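Pantothenate kinase (Coxiella burnetii, PDB 3TQC) catalyses the ATP-dependent phosphorylation of pantothenate to 4'-phosphopantothenate, the first step of coenzyme A biosynthesis. Local coordinates at residues R247-W252 / E273-A278. Numbering follows the deposited sequence.
Sequences RVLSFW and EVAAFA. With ADP (adenosine-5'-diphosphate), chain D.
Val248, Leu249 and Trp252 of helix 237-253 meet Val274, Ala275 and Ala278 of helix 271-294 in an apolar helix-helix contact at the periphery of the kinase, on a face of helix 237-253 turned away from the bound ADP. The two segments run roughly antiparallel, at 140°, with axes 9.8 Å apart at closest approach, and no hydrogen bond joins them. Val274 touches all three of these residues of helix 237-253. With Trp252 CG anti to the backbone N (chi1 172°), the indole starts out toward helix 271-294, and Val274 CG1 lies over one of its faces, 4.0 Å from the centroid of the five-membered ring and only 8° off the normal, a CH-pi contact. The broad, flat indole suits a branched valine, since it offers a whole face to one methyl, while its NE1 is weakly hydrogen-bonded to Leu266 O in the connecting loop. The same Val274 CG1 also meets Leu249 CD1 at 3.3 Å, tight for two carbons. In this P-loop kinase, helix 237-253 follows strand 229-234 of the central sheet and also serves the nucleotide: Arg247 NH1 donates to ADP O3B at 2.8 Å and, weakly, to ADP O2A; a positive guanidinium would suit the negative phosphates. One residue on, Val248 turns toward the other helix and presses CG1 against Ala278 CB at 3.2 Å, also closer than usual. Small alanines suit this interface: Ala278 offers just a methyl to Val248, and Ala275 CB lies 4.2 Å from Leu249 CD1, where the longer leucine side chain reaches it.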
loop_
_atom_site.group_PDB
_atom_site.type_symbol
_atom_site.label_atom_id
_atom_site.label_comp_id
_atom_site.label_asym_id
_atom_site.label_seq_id
_atom_site.Cartn_x
_atom_site.Cartn_y
_atom_site.Cartn_z
ATOM N N ARG B 247 24.306 22.390 0.313
ATOM C CA ARG B 247 23.197 23.050 -0.382
ATOM C C ARG B 247 22.862 24.419 0.243
ATOM O O ARG B 247 22.665 25.398 -0.480
ATOM C CB ARG B 247 21.960 22.163 -0.420
ATOM C CG ARG B 247 20.904 22.639 -1.412
ATOM C CD ARG B 247 19.742 21.698 -1.445
ATOM N NE ARG B 247 19.009 21.651 -0.177
ATOM C CZ ARG B 247 17.972 20.850 0.060
ATOM N NH1 ARG B 247 17.539 20.009 -0.873
ATOM N NH2 ARG B 247 17.362 20.884 1.236
ATOM N N VAL B 248 22.827 24.483 1.575
ATOM C CA VAL B 248 22.602 25.750 2.278
ATOM C C VAL B 248 23.767 26.707 2.060
ATOM O O VAL B 248 23.555 27.873 1.755
ATOM C CB VAL B 248 22.333 25.557 3.793
ATOM C CG1 VAL B 248 23.406 24.720 4.427
ATOM C CG2 VAL B 248 22.236 26.908 4.514
ATOM N N LEU B 249 24.992 26.217 2.198
ATOM C CA LEU B 249 26.156 27.045 1.898
ATOM C C LEU B 249 26.073 27.594 0.475
ATOM O O LEU B 249 26.310 28.772 0.252
ATOM C CB LEU B 249 27.466 26.273 2.101
ATOM C CG LEU B 249 28.269 26.549 3.382
ATOM C CD1 LEU B 249 27.401 26.884 4.606
ATOM C CD2 LEU B 249 29.187 25.360 3.682
ATOM N N SER B 250 25.717 26.743 -0.480
ATOM C CA SER B 250 25.567 27.175 -1.875
ATOM C C SER B 250 24.566 28.327 -2.046
ATOM O O SER B 250 24.854 29.298 -2.753
ATOM C CB SER B 250 25.151 26.006 -2.759
ATOM O OG SER B 250 24.541 26.496 -3.930
ATOM N N PHE B 251 23.394 28.202 -1.416
ATOM C CA PHE B 251 22.406 29.289 -1.384
ATOM C C PHE B 251 22.937 30.528 -0.658
ATOM O O PHE B 251 22.643 31.657 -1.053
ATOM C CB PHE B 251 21.113 28.862 -0.680
ATOM C CG PHE B 251 20.286 27.859 -1.439
ATOM C CD1 PHE B 251 20.088 27.970 -2.814
ATOM C CD2 PHE B 251 19.649 26.817 -0.758
ATOM C CE1 PHE B 251 19.298 27.040 -3.497
ATOM C CE2 PHE B 251 18.871 25.883 -1.446
ATOM C CZ PHE B 251 18.696 25.999 -2.813
ATOM N N TRP B 252 23.705 30.317 0.409
ATOM C CA TRP B 252 24.316 31.422 1.151
ATOM C C TRP B 252 25.220 32.255 0.236
ATOM O O TRP B 252 25.337 33.462 0.416
ATOM C CB TRP B 252 25.099 30.893 2.368
ATOM C CG TRP B 252 25.917 31.919 3.106
ATOM C CD1 TRP B 252 25.460 32.830 4.003
ATOM C CD2 TRP B 252 27.339 32.115 3.026
ATOM N NE1 TRP B 252 26.498 33.591 4.480
ATOM C CE2 TRP B 252 27.664 33.173 3.899
ATOM C CE3 TRP B 252 28.368 31.503 2.298
ATOM C CZ2 TRP B 252 28.974 33.639 4.064
ATOM C CZ3 TRP B 252 29.670 31.963 2.463
ATOM C CH2 TRP B 252 29.960 33.020 3.340
ATOM N N GLU B 273 30.023 30.111 10.472
ATOM C CA GLU B 273 28.812 30.299 11.290
ATOM C C GLU B 273 27.559 29.693 10.639
ATOM O O GLU B 273 26.797 28.980 11.297
ATOM C CB GLU B 273 28.578 31.784 11.578
ATOM C CG GLU B 273 29.550 32.382 12.603
ATOM C CD GLU B 273 29.397 33.890 12.778
ATOM O OE1 GLU B 273 28.917 34.555 11.834
ATOM O OE2 GLU B 273 29.773 34.413 13.855
ATOM N N VAL B 274 27.357 29.979 9.353
ATOM C CA VAL B 274 26.233 29.434 8.602
ATOM C C VAL B 274 26.334 27.902 8.488
ATOM O O VAL B 274 25.320 27.202 8.511
ATOM C CB VAL B 274 26.110 30.086 7.188
ATOM C CG1 VAL B 274 27.305 29.764 6.311
ATOM C CG2 VAL B 274 24.831 29.640 6.498
ATOM N N ALA B 275 27.555 27.387 8.371
ATOM C CA ALA B 275 27.780 25.945 8.400
ATOM C C ALA B 275 27.338 25.377 9.745
ATOM O O ALA B 275 26.599 24.406 9.797
ATOM C CB ALA B 275 29.255 25.616 8.138
ATOM N N ALA B 276 27.781 26.000 10.827
ATOM C CA ALA B 276 27.345 25.610 12.157
ATOM C C ALA B 276 25.825 25.697 12.278
ATOM O O ALA B 276 25.196 24.788 12.810
ATOM C CB ALA B 276 28.024 26.471 13.217
ATOM N N PHE B 277 25.238 26.777 11.773
ATOM C CA PHE B 277 23.783 26.908 11.738
ATOM C C PHE B 277 23.123 25.776 10.955
ATOM O O PHE B 277 22.120 25.218 11.391
ATOM C CB PHE B 277 23.380 28.237 11.116
ATOM C CG PHE B 277 21.900 28.455 11.075
ATOM C CD1 PHE B 277 21.225 28.907 12.195
ATOM C CD2 PHE B 277 21.181 28.216 9.917
ATOM C CE1 PHE B 277 19.853 29.108 12.160
ATOM C CE2 PHE B 277 19.819 28.417 9.875
ATOM C CZ PHE B 277 19.152 28.864 10.996
ATOM N N ALA B 278 23.683 25.460 9.791
ATOM C CA ALA B 278 23.165 24.399 8.924
ATOM C C ALA B 278 23.289 23.031 9.581
ATOM O O ALA B 278 22.401 22.191 9.461
ATOM C CB ALA B 278 23.902 24.396 7.597
HETATM P PB ADP D . 15.733 16.801 -2.018
HETATM O O1B ADP D . 14.832 17.134 -3.165
HETATM O O2B ADP D . 15.571 15.387 -1.523
HETATM O O3B ADP D . 15.742 17.812 -0.893
HETATM P PA ADP D . 17.675 17.607 -3.919
HETATM O O1A ADP D . 17.095 16.795 -5.052
HETATM O O2A ADP D . 17.420 19.076 -3.806
HETATM O O3A ADP D . 17.248 16.913 -2.536
HETATM O "O5'" ADP D . 19.247 17.412 -3.919
HETATM C "C5'" ADP D . 20.015 17.656 -2.753
HETATM C "C4'" ADP D . 21.388 18.176 -3.153
HETATM O "O4'" ADP D . 22.159 17.132 -3.738
HETATM C "C3'" ADP D . 21.303 19.263 -4.203
HETATM O "O3'" ADP D . 22.337 20.215 -3.947
HETATM C "C2'" ADP D . 21.517 18.563 -5.522
HETATM O "O2'" ADP D . 22.185 19.399 -6.452
HETATM C "C1'" ADP D . 22.385 17.386 -5.131
HETATM N N9 ADP D . 22.094 16.144 -5.874
HETATM C C8 ADP D . 20.943 15.458 -5.825
HETATM N N7 ADP D . 21.011 14.351 -6.599
HETATM C C5 ADP D . 22.229 14.337 -7.147
HETATM C C6 ADP D . 22.924 13.428 -8.053
HETATM N N6 ADP D . 22.270 12.330 -8.510
HETATM N N1 ADP D . 24.186 13.745 -8.391
HETATM C C2 ADP D . 24.812 14.851 -7.929
HETATM N N3 ADP D . 24.221 15.724 -7.086
HETATM C C4 ADP D . 22.948 15.510 -6.671
#